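Local structure of putative citrate lyase, alfa subunit (Streptococcus mutans, 2HJ0) at residues T66-H71 with M194-Y199; M82-I87 with I110-N115; N352-P357 with G361-Q366; F381-M386 with G398-T403. The protein is of unknown function but belongs to the citrate lyase alpha-subunit family, as an alpha/beta protein built around two large mixed beta-sheets. All blocks are in the same frame, centred on the assembly; numbering follows the deposited sequence.

Contact 1: residues T66-H71 with M194-Y199; sequences TISFHH and MIDAKY
S68 and D196 carry this contact, a polar one that joins a strand to the helix over it. The S68 hydroxyl donates a hydrogen bond from OG to D196 OD2, 2.7 Å away. It meets that oxygen on the anti side of the carboxylate, 22° out of the carboxylate plane. The hydroxyl gets there because chi1 of S68, at 53°, sets OG between the backbone N and the carbonyl carbon, while the CB itself already points at the helix. OD1 of D196 forms a salt bridge with R151, and OD2 has a further hydrogen bond beyond S68, so both oxygens of the buried carboxylate are engaged.

Strand 164-169 closes in beside the bond, L167 against D196 and A165 against S68. Within the helix, I195 O accepts from both K198 N and Y199 N, each 3.1 Å away.

F69 turns its side chain away from D196, as alternation along a strand requires. The arrangement is consistent with a Rossmann-like sheet: a central parallel strand presents one face to helix 191-199, which leads on to strand 202-207 in a beta-alpha-beta crossover.

Contact 2: residues M82-I87 with I110-N115; sequences MVLDEI and IDHIKN
Two helices lying side by side on one face of the parallel part of a mixed sheet meet here, helix 79-89 through L84 and D85, helix 109-114 through H112. The imidazole of H112 does nearly all the touching. Its chi1 of -63° puts CG anti to the carbonyl carbon, and the ring reaches across to the backbone of the other helix. There CE1 of H112 comes within 3.7 Å of D85 CA, an approach oblique to the ring, and NE2 of H112 lies 4.0 Å from D85 N. L84 CB covers one face of the imidazole, 4.2 Å from H112 NE2. These are van der Waals contacts.

The carboxylate of D85 stays apart from the ring, with OD2 4.6 Å from H112 NE2. It is engaged along its own helix instead, OD1 forming a salt bridge with K89. Deeper in, L84 packs on I67 and F69 of strand 66-69, while H112 rests on V118. Helix 109-114 ends soon after the histidine, at K114.

Strands 66-69, 95-99 and 118-123 are parallel neighbours, and each helix links one of them to the next. The pair therefore belongs to two consecutive right-handed beta-alpha-beta crossovers, a layout consistent with a Rossmann-like alpha/beta domain.

Contact 3: residues N352-P357 with G361-Q366; sequences NMYASP and GSVINQ
M353 O, in helix 351-355, is gripped by two neighbouring groups on the same edge of the S362-V363 peptide. V363 N donates to it at 2.8 Å. S362 CA adds a CA-H...O contact to M353 O at 3.0 Å. The next carbonyl, Y354 O, takes a weak but nearly straight bond from I364 N, 3.4 Å and 171°. Two successive carbonyls thus receive two successive amides, and the returning chain is strapped against the helix.

Side chains fill in beside these bonds. The selenomethionine methyl, M353 CE, touches V363 CG1 at 3.6 Å, the side chains crossing at about a right angle. With chi1 of Y354 at 175°, its ring lies next to both residues: V363 CG2 sits at the ring edge, near its plane, and I364 CG2 comes in obliquely, 3.5 Å from Y354 CE1. A355 CB covers part of one ring face and also meets I364 CD1 at 3.5 Å. The phenol OH is hydrogen-bonded to Q277.

Y354 and I364 both pack on T403 of helix 400-406, N352 faces helix 148-157, and G361 O bonds Q222 of the second subunit, which places this turn between the two helices and the subunit interface, just ahead of strand 369-372.

Contact 4: residues F381-M386 with G398-T403; sequences FNVNVM and GGHCDT
H400 carries its CG anti to the backbone N (chi1 -157°), which sends the imidazole out from the first turn of helix 400-406 to V383 and V385. Each valine offers its CG1, by different torsions: in V383 that methyl lies anti to the backbone N (-176°), in V385 anti to the carbonyl carbon (-71°). The residues alternate along the chain, with N384 between them pointing away, so both methyls come to the same ring. V383 CG1 reaches H400 CE1 at 3.5 Å, its side chain at about a right angle to the histidine. V385 CG1 lies 3.7 Å from H400 CD2. Both methyls also lie close to NE2 of H400, V383 CG1 at 3.7 Å and V385 CG1 at 3.8 Å, and both approaches are oblique to the ring.

The backbones stay well apart, V385 CA 8.3 Å from H400 CA. On one side, an Asx turn shapes the chain beyond the strand: N384 OD1 accepts from M386 N at 3.0 Å, the donor standing above the carbonyl plane. On the other, G399 occupies the N-cap position, right before the helix that carries H400.

Both ring nitrogens of H400 have partners outside, ND1 with T433 OG1 and NE2 with S373 O. Since a backbone carbonyl can only accept, NE2 presumably carries a proton and donates there. Two polar bonds fix the rotation of a buried ring, while the valine methyls pack beside CE1, CD2 and NE2, so the imidazole is held by polar and apolar neighbours at once.

In the fold
Going from the N terminus, strand 66-69 opens contact 1 and helix 79-89 follows directly. Contact 2 then closes a short loop through helix 109-114, nested inside the long loop that contact 1 completes at helix 191-199. The two touch through I67 and F69 against V83 and L84, so helices are fixed to both faces of the first large sheet. Contacts 3 and 4 come later in series, each closing a short loop, and none of the four cross. They flank strand 369-372 of the second large sheet along the chain, and touch where Y354 and I364 meet D402 and T403. Contacts 2 and 3 lie on opposite sides of the chain's centre, their centres about 34 Å apart.

Contact 1: residues T66-H71 with M194-Y199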
# COMPACT_ATOMS: atom_id res chain seq x y z
N THR A 66 23.61 1.95 -2.49
CA THR A 66 22.76 3.07 -2.84
C THR A 66 21.77 3.37 -1.74
O THR A 66 21.14 2.48 -1.20
CB THR A 66 21.99 2.82 -4.14
OG1 THR A 66 22.92 2.75 -5.24
CG2 THR A 66 21.01 3.97 -4.39
N ILE A 67 21.63 4.65 -1.40
CA ILE A 67 20.71 5.07 -0.37
C ILE A 67 19.79 6.14 -0.95
O ILE A 67 20.14 6.80 -1.93
CB ILE A 67 21.48 5.63 0.85
CG1 ILE A 67 22.25 6.89 0.47
CG2 ILE A 67 22.45 4.58 1.37
CD1 ILE A 67 23.00 7.50 1.64
N SER A 68 18.63 6.32 -0.33
CA SER A 68 17.66 7.32 -0.80
C SER A 68 17.11 8.20 0.33
O SER A 68 17.25 7.88 1.52
CB SER A 68 16.50 6.64 -1.51
OG SER A 68 15.92 5.63 -0.71
N PHE A 69 16.47 9.29 -0.08
CA PHE A 69 15.85 10.27 0.83
C PHE A 69 14.73 10.95 0.07
O PHE A 69 14.69 10.87 -1.16
CB PHE A 69 16.84 11.36 1.25
CG PHE A 69 18.16 10.85 1.73
CD1 PHE A 69 19.19 10.56 0.84
CD2 PHE A 69 18.39 10.67 3.09
CE1 PHE A 69 20.42 10.09 1.29
CE2 PHE A 69 19.61 10.21 3.55
CZ PHE A 69 20.63 9.92 2.65
N HIS A 70 13.82 11.62 0.77
CA HIS A 70 12.75 12.32 0.08
C HIS A 70 12.90 13.82 0.35
O HIS A 70 13.65 14.21 1.24
CB HIS A 70 11.38 11.83 0.53
CG HIS A 70 11.02 12.24 1.92
ND1 HIS A 70 11.01 11.35 2.97
CD2 HIS A 70 10.71 13.45 2.44
CE1 HIS A 70 10.71 12.00 4.09
NE2 HIS A 70 10.53 13.27 3.79
N HIS A 71 12.20 14.65 -0.42
CA HIS A 71 12.30 16.10 -0.24
C HIS A 71 11.01 16.80 0.20
O HIS A 71 10.79 17.98 -0.11
CB HIS A 71 12.80 16.76 -1.53
CG HIS A 71 11.84 16.67 -2.67
ND1 HIS A 71 11.54 15.48 -3.30
CD2 HIS A 71 11.08 17.61 -3.27
CE1 HIS A 71 10.63 15.70 -4.24
NE2 HIS A 71 10.33 16.98 -4.24
N MSE A 194 6.88 7.23 0.06
CA MSE A 194 6.12 5.98 0.07
C MSE A 194 6.62 4.94 -0.91
O MSE A 194 6.51 3.75 -0.66
CB MSE A 194 4.63 6.26 -0.19
CG MSE A 194 3.88 6.77 1.02
SE MSE A 194 2.19 7.62 0.60
CE MSE A 194 0.98 6.17 1.01
N ILE A 195 7.16 5.39 -2.04
CA ILE A 195 7.65 4.44 -3.01
C ILE A 195 8.98 3.87 -2.53
O ILE A 195 9.26 2.70 -2.72
CB ILE A 195 7.80 5.09 -4.37
CG1 ILE A 195 8.41 4.10 -5.35
CG2 ILE A 195 8.65 6.33 -4.27
CD1 ILE A 195 8.49 4.64 -6.74
N ASP A 196 9.80 4.70 -1.89
CA ASP A 196 11.06 4.23 -1.37
C ASP A 196 10.86 3.10 -0.39
O ASP A 196 11.46 2.05 -0.52
CB ASP A 196 11.79 5.35 -0.65
CG ASP A 196 12.39 6.36 -1.60
OD1 ASP A 196 11.66 6.82 -2.50
OD2 ASP A 196 13.58 6.69 -1.44
N ALA A 197 10.01 3.32 0.59
CA ALA A 197 9.78 2.31 1.61
C ALA A 197 9.16 1.05 1.07
O ALA A 197 9.16 0.02 1.73
CB ALA A 197 8.90 2.88 2.71
N LYS A 198 8.64 1.13 -0.14
CA LYS A 198 7.99 -0.01 -0.76
C LYS A 198 8.96 -0.88 -1.56
O LYS A 198 8.80 -2.10 -1.62
CB LYS A 198 6.86 0.51 -1.64
CG LYS A 198 6.06 -0.53 -2.37
CD LYS A 198 4.84 0.14 -3.03
CE LYS A 198 3.97 0.88 -1.98
NZ LYS A 198 2.77 1.61 -2.52
N TYR A 199 9.99 -0.27 -2.14
CA TYR A 199 10.94 -1.03 -2.94
C TYR A 199 12.35 -1.18 -2.37
O TYR A 199 13.11 -2.02 -2.83
CB TYR A 199 11.02 -0.42 -4.33
CG TYR A 199 9.75 -0.60 -5.10
CD1 TYR A 199 9.44 -1.83 -5.69
CD2 TYR A 199 8.86 0.45 -5.24
CE1 TYR A 199 8.24 -2.00 -6.41
CE2 TYR A 199 7.67 0.31 -5.94
CZ TYR A 199 7.36 -0.92 -6.53
OH TYR A 199 6.18 -1.07 -7.22

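Contact 2: residues M82-I87 with I110-N115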
# COMPACT_ATOMS: atom_id res chain seq x y z
N MSE A 82 21.98 15.13 7.75
CA MSE A 82 22.19 14.37 8.97
C MSE A 82 22.82 13.01 8.67
O MSE A 82 23.94 12.72 9.11
CB MSE A 82 20.85 14.19 9.67
CG MSE A 82 20.92 13.96 11.15
SE MSE A 82 19.13 13.88 11.84
CE MSE A 82 18.66 15.74 11.69
N VAL A 83 22.11 12.17 7.92
CA VAL A 83 22.60 10.84 7.58
C VAL A 83 23.95 10.88 6.89
O VAL A 83 24.93 10.31 7.37
CB VAL A 83 21.60 10.09 6.68
CG1 VAL A 83 22.14 8.72 6.30
CG2 VAL A 83 20.28 9.94 7.40
N LEU A 84 24.00 11.57 5.75
CA LEU A 84 25.22 11.70 4.96
C LEU A 84 26.43 12.07 5.81
O LEU A 84 27.48 11.43 5.74
CB LEU A 84 25.02 12.75 3.87
CG LEU A 84 24.90 12.20 2.45
CD1 LEU A 84 24.01 10.98 2.42
CD2 LEU A 84 24.36 13.28 1.55
N ASP A 85 26.28 13.10 6.63
CA ASP A 85 27.38 13.53 7.47
C ASP A 85 27.88 12.40 8.35
O ASP A 85 29.09 12.21 8.51
CB ASP A 85 26.95 14.72 8.32
CG ASP A 85 28.10 15.33 9.08
OD1 ASP A 85 28.45 14.77 10.15
OD2 ASP A 85 28.65 16.35 8.61
N GLU A 86 26.97 11.63 8.93
CA GLU A 86 27.37 10.52 9.78
C GLU A 86 28.04 9.45 8.93
O GLU A 86 28.94 8.75 9.40
CB GLU A 86 26.15 9.95 10.50
CG GLU A 86 26.51 9.00 11.64
CD GLU A 86 27.37 9.66 12.71
OE1 GLU A 86 28.47 9.13 13.01
OE2 GLU A 86 26.95 10.70 13.26
N ILE A 87 27.61 9.30 7.68
CA ILE A 87 28.22 8.32 6.80
C ILE A 87 29.67 8.77 6.58
O ILE A 87 30.60 7.96 6.65
CB ILE A 87 27.55 8.26 5.40
CG1 ILE A 87 26.04 8.05 5.53
CG2 ILE A 87 28.17 7.13 4.59
CD1 ILE A 87 25.62 6.66 5.95
N ILE A 110 28.03 19.12 -1.28
CA ILE A 110 29.20 19.47 -2.08
C ILE A 110 30.50 18.89 -1.54
O ILE A 110 31.23 18.21 -2.27
CB ILE A 110 29.31 21.00 -2.24
CG1 ILE A 110 28.02 21.55 -2.85
CG2 ILE A 110 30.48 21.34 -3.16
CD1 ILE A 110 27.99 23.04 -2.96
N ASP A 111 30.80 19.13 -0.27
CA ASP A 111 32.03 18.58 0.30
C ASP A 111 32.06 17.06 0.26
O ASP A 111 33.11 16.47 0.01
CB ASP A 111 32.22 19.03 1.75
CG ASP A 111 32.77 20.44 1.86
OD1 ASP A 111 33.60 20.83 1.02
OD2 ASP A 111 32.38 21.16 2.80
N HIS A 112 30.92 16.41 0.51
CA HIS A 112 30.88 14.95 0.49
C HIS A 112 31.23 14.41 -0.90
O HIS A 112 31.68 13.28 -1.05
CB HIS A 112 29.50 14.43 0.89
CG HIS A 112 29.11 14.78 2.29
ND1 HIS A 112 29.83 14.37 3.39
CD2 HIS A 112 28.07 15.50 2.78
CE1 HIS A 112 29.25 14.82 4.49
NE2 HIS A 112 28.18 15.51 4.14
N ILE A 113 30.99 15.24 -1.91
CA ILE A 113 31.28 14.87 -3.28
C ILE A 113 32.78 15.01 -3.50
O ILE A 113 33.44 14.09 -3.98
CB ILE A 113 30.51 15.79 -4.27
CG1 ILE A 113 29.00 15.57 -4.12
CG2 ILE A 113 30.94 15.50 -5.70
CD1 ILE A 113 28.15 16.42 -5.03
N LYS A 114 33.32 16.17 -3.14
CA LYS A 114 34.74 16.43 -3.30
C LYS A 114 35.62 15.38 -2.59
O LYS A 114 36.67 15.01 -3.11
CB LYS A 114 35.07 17.83 -2.78
CG LYS A 114 34.45 18.92 -3.62
CD LYS A 114 34.76 20.30 -3.08
CE LYS A 114 34.15 21.37 -3.99
NZ LYS A 114 34.41 22.74 -3.47
N ASN A 115 35.15 14.90 -1.44
CA ASN A 115 35.90 13.90 -0.66
C ASN A 115 35.56 12.45 -0.99
O ASN A 115 35.95 11.53 -0.27
CB ASN A 115 35.68 14.14 0.84
CG ASN A 115 36.14 15.51 1.26
OD1 ASN A 115 37.19 15.98 0.81
ND2 ASN A 115 35.37 16.17 2.14

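Contact 3: residues N352-P357 with G361-Q366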
# COMPACT_ATOMS: atom_id res chain seq x y z
N ASN A 352 4.36 6.76 -7.63
CA ASN A 352 4.15 5.81 -8.69
C ASN A 352 2.73 5.92 -9.22
O ASN A 352 2.51 6.03 -10.42
CB ASN A 352 4.41 4.38 -8.24
CG ASN A 352 4.40 3.38 -9.40
OD1 ASN A 352 5.27 3.43 -10.29
ND2 ASN A 352 3.41 2.49 -9.41
N MSE A 353 1.76 5.88 -8.32
CA MSE A 353 0.37 5.99 -8.74
C MSE A 353 0.18 7.34 -9.42
O MSE A 353 -0.70 7.52 -10.27
CB MSE A 353 -0.56 5.91 -7.54
CG MSE A 353 -2.02 5.87 -7.95
SE MSE A 353 -3.12 5.68 -6.40
CE MSE A 353 -4.61 6.76 -6.94
N TYR A 354 1.04 8.28 -9.03
CA TYR A 354 1.01 9.64 -9.55
C TYR A 354 1.39 9.81 -11.01
O TYR A 354 0.52 10.12 -11.83
CB TYR A 354 1.90 10.57 -8.69
CG TYR A 354 2.03 11.98 -9.23
CD1 TYR A 354 0.90 12.69 -9.63
CD2 TYR A 354 3.27 12.59 -9.39
CE1 TYR A 354 0.99 13.96 -10.18
CE2 TYR A 354 3.38 13.87 -9.95
CZ TYR A 354 2.23 14.55 -10.34
OH TYR A 354 2.30 15.81 -10.92
N ALA A 355 2.65 9.58 -11.36
CA ALA A 355 3.04 9.81 -12.74
C ALA A 355 3.95 8.79 -13.43
O ALA A 355 4.71 9.15 -14.32
CB ALA A 355 3.66 11.18 -12.84
N SER A 356 3.83 7.52 -13.07
CA SER A 356 4.68 6.51 -13.68
C SER A 356 4.19 6.06 -15.03
O SER A 356 3.04 5.66 -15.19
CB SER A 356 4.80 5.29 -12.79
OG SER A 356 5.41 4.23 -13.50
N PRO A 357 5.07 6.11 -16.02
CA PRO A 357 4.71 5.69 -17.38
C PRO A 357 4.59 4.16 -17.50
O PRO A 357 3.95 3.66 -18.42
CB PRO A 357 5.84 6.26 -18.22
CG PRO A 357 7.02 6.16 -17.31
CD PRO A 357 6.46 6.61 -15.97
N GLY A 361 -1.54 2.07 -14.26
CA GLY A 361 -2.34 3.27 -14.40
C GLY A 361 -2.01 4.38 -13.41
O GLY A 361 -2.00 4.16 -12.21
N SER A 362 -1.77 5.58 -13.94
CA SER A 362 -1.42 6.72 -13.11
C SER A 362 -2.54 7.76 -13.11
O SER A 362 -3.31 7.83 -14.07
CB SER A 362 -0.17 7.37 -13.66
OG SER A 362 -0.48 8.02 -14.88
N VAL A 363 -2.62 8.58 -12.07
CA VAL A 363 -3.68 9.58 -12.01
C VAL A 363 -3.55 10.64 -13.11
O VAL A 363 -4.55 11.07 -13.69
CB VAL A 363 -3.76 10.27 -10.63
CG1 VAL A 363 -4.03 9.24 -9.54
CG2 VAL A 363 -2.47 11.01 -10.33
N ILE A 364 -2.33 11.05 -13.41
CA ILE A 364 -2.15 12.07 -14.45
C ILE A 364 -2.70 11.58 -15.79
O ILE A 364 -2.86 12.35 -16.75
CB ILE A 364 -0.67 12.41 -14.63
CG1 ILE A 364 0.08 11.16 -15.10
CG2 ILE A 364 -0.12 13.00 -13.35
CD1 ILE A 364 1.48 11.42 -15.62
N ASN A 365 -2.97 10.29 -15.87
CA ASN A 365 -3.52 9.70 -17.07
C ASN A 365 -5.00 10.05 -17.17
O ASN A 365 -5.64 9.87 -18.22
CB ASN A 365 -3.34 8.19 -17.02
CG ASN A 365 -3.00 7.60 -18.36
OD1 ASN A 365 -2.44 6.51 -18.44
ND2 ASN A 365 -3.34 8.32 -19.43
N GLN A 366 -5.55 10.56 -16.07
CA GLN A 366 -6.94 10.96 -16.04
C GLN A 366 -7.03 12.46 -15.96
O GLN A 366 -8.09 13.03 -15.72
CB GLN A 366 -7.63 10.32 -14.84
CG GLN A 366 -7.52 8.81 -14.83
CD GLN A 366 -8.08 8.18 -16.09
OE1 GLN A 366 -7.64 7.10 -16.50
NE2 GLN A 366 -9.05 8.85 -16.70

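Contact 4: residues F381-M386 with G398-T403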
# COMPACT_ATOMS: atom_id res chain seq x y z
N PHE A 381 8.73 23.91 -29.63
CA PHE A 381 7.90 23.69 -28.47
C PHE A 381 8.56 22.89 -27.35
O PHE A 381 7.89 22.46 -26.41
CB PHE A 381 6.57 23.06 -28.90
CG PHE A 381 5.59 24.06 -29.47
CD1 PHE A 381 4.73 24.77 -28.63
CD2 PHE A 381 5.58 24.33 -30.84
CE1 PHE A 381 3.87 25.75 -29.14
CE2 PHE A 381 4.71 25.31 -31.36
CZ PHE A 381 3.86 26.03 -30.51
N ASN A 382 9.88 22.72 -27.44
CA ASN A 382 10.61 22.00 -26.41
C ASN A 382 10.72 22.91 -25.21
O ASN A 382 10.95 24.11 -25.36
CB ASN A 382 12.01 21.61 -26.88
CG ASN A 382 11.99 20.58 -27.97
OD1 ASN A 382 11.13 19.70 -27.99
ND2 ASN A 382 12.94 20.65 -28.89
N VAL A 383 10.56 22.35 -24.02
CA VAL A 383 10.62 23.14 -22.80
C VAL A 383 11.82 22.79 -21.93
O VAL A 383 12.15 21.61 -21.76
CB VAL A 383 9.33 22.96 -21.97
CG1 VAL A 383 9.36 23.87 -20.77
CG2 VAL A 383 8.10 23.25 -22.83
N ASN A 384 12.46 23.82 -21.38
CA ASN A 384 13.62 23.67 -20.50
C ASN A 384 13.31 24.20 -19.12
O ASN A 384 12.92 25.36 -18.96
CB ASN A 384 14.85 24.40 -21.07
CG ASN A 384 16.02 24.50 -20.07
OD1 ASN A 384 16.35 23.54 -19.36
ND2 ASN A 384 16.65 25.65 -20.04
N VAL A 385 13.47 23.35 -18.12
CA VAL A 385 13.24 23.73 -16.73
C VAL A 385 14.44 23.32 -15.87
O VAL A 385 14.37 23.36 -14.64
CB VAL A 385 11.96 23.06 -16.17
CG1 VAL A 385 10.73 23.67 -16.81
CG2 VAL A 385 12.00 21.56 -16.44
N MSE A 386 15.54 22.94 -16.52
CA MSE A 386 16.76 22.53 -15.83
C MSE A 386 17.84 23.61 -15.73
O MSE A 386 18.23 24.00 -14.63
CB MSE A 386 17.39 21.30 -16.51
CG MSE A 386 17.02 19.96 -15.89
SE MSE A 386 17.55 19.81 -14.06
CE MSE A 386 19.46 20.12 -14.29
N GLY A 398 11.02 17.57 -12.07
CA GLY A 398 9.73 17.42 -11.45
C GLY A 398 8.81 16.51 -12.26
O GLY A 398 9.24 15.49 -12.78
N GLY A 399 7.54 16.89 -12.36
CA GLY A 399 6.60 16.08 -13.11
C GLY A 399 6.25 16.75 -14.43
O GLY A 399 5.32 16.34 -15.13
N HIS A 400 7.03 17.77 -14.77
CA HIS A 400 6.82 18.53 -15.99
C HIS A 400 6.61 17.66 -17.24
O HIS A 400 5.51 17.62 -17.80
CB HIS A 400 7.98 19.48 -16.19
CG HIS A 400 7.66 20.66 -17.05
ND1 HIS A 400 7.51 20.56 -18.41
CD2 HIS A 400 7.50 21.96 -16.74
CE1 HIS A 400 7.28 21.77 -18.91
NE2 HIS A 400 7.27 22.64 -17.92
N CYS A 401 7.64 16.96 -17.70
CA CYS A 401 7.46 16.13 -18.88
C CYS A 401 6.44 15.02 -18.62
O CYS A 401 5.88 14.47 -19.56
CB CYS A 401 8.79 15.53 -19.35
SG CYS A 401 9.38 14.11 -18.39
N ASP A 402 6.21 14.69 -17.35
CA ASP A 402 5.25 13.65 -16.98
C ASP A 402 3.82 14.02 -17.31
O ASP A 402 3.16 13.37 -18.11
CB ASP A 402 5.30 13.35 -15.48
CG ASP A 402 6.49 12.52 -15.08
OD1 ASP A 402 6.83 11.56 -15.81
OD2 ASP A 402 7.06 12.82 -14.00
N THR A 403 3.32 15.05 -16.65
CA THR A 403 1.94 15.45 -16.87
C THR A 403 1.79 16.04 -18.26
O THR A 403 0.78 15.83 -18.94
CB THR A 403 1.49 16.46 -15.83
OG1 THR A 403 2.04 17.74 -16.15
CG2 THR A 403 1.97 16.06 -14.47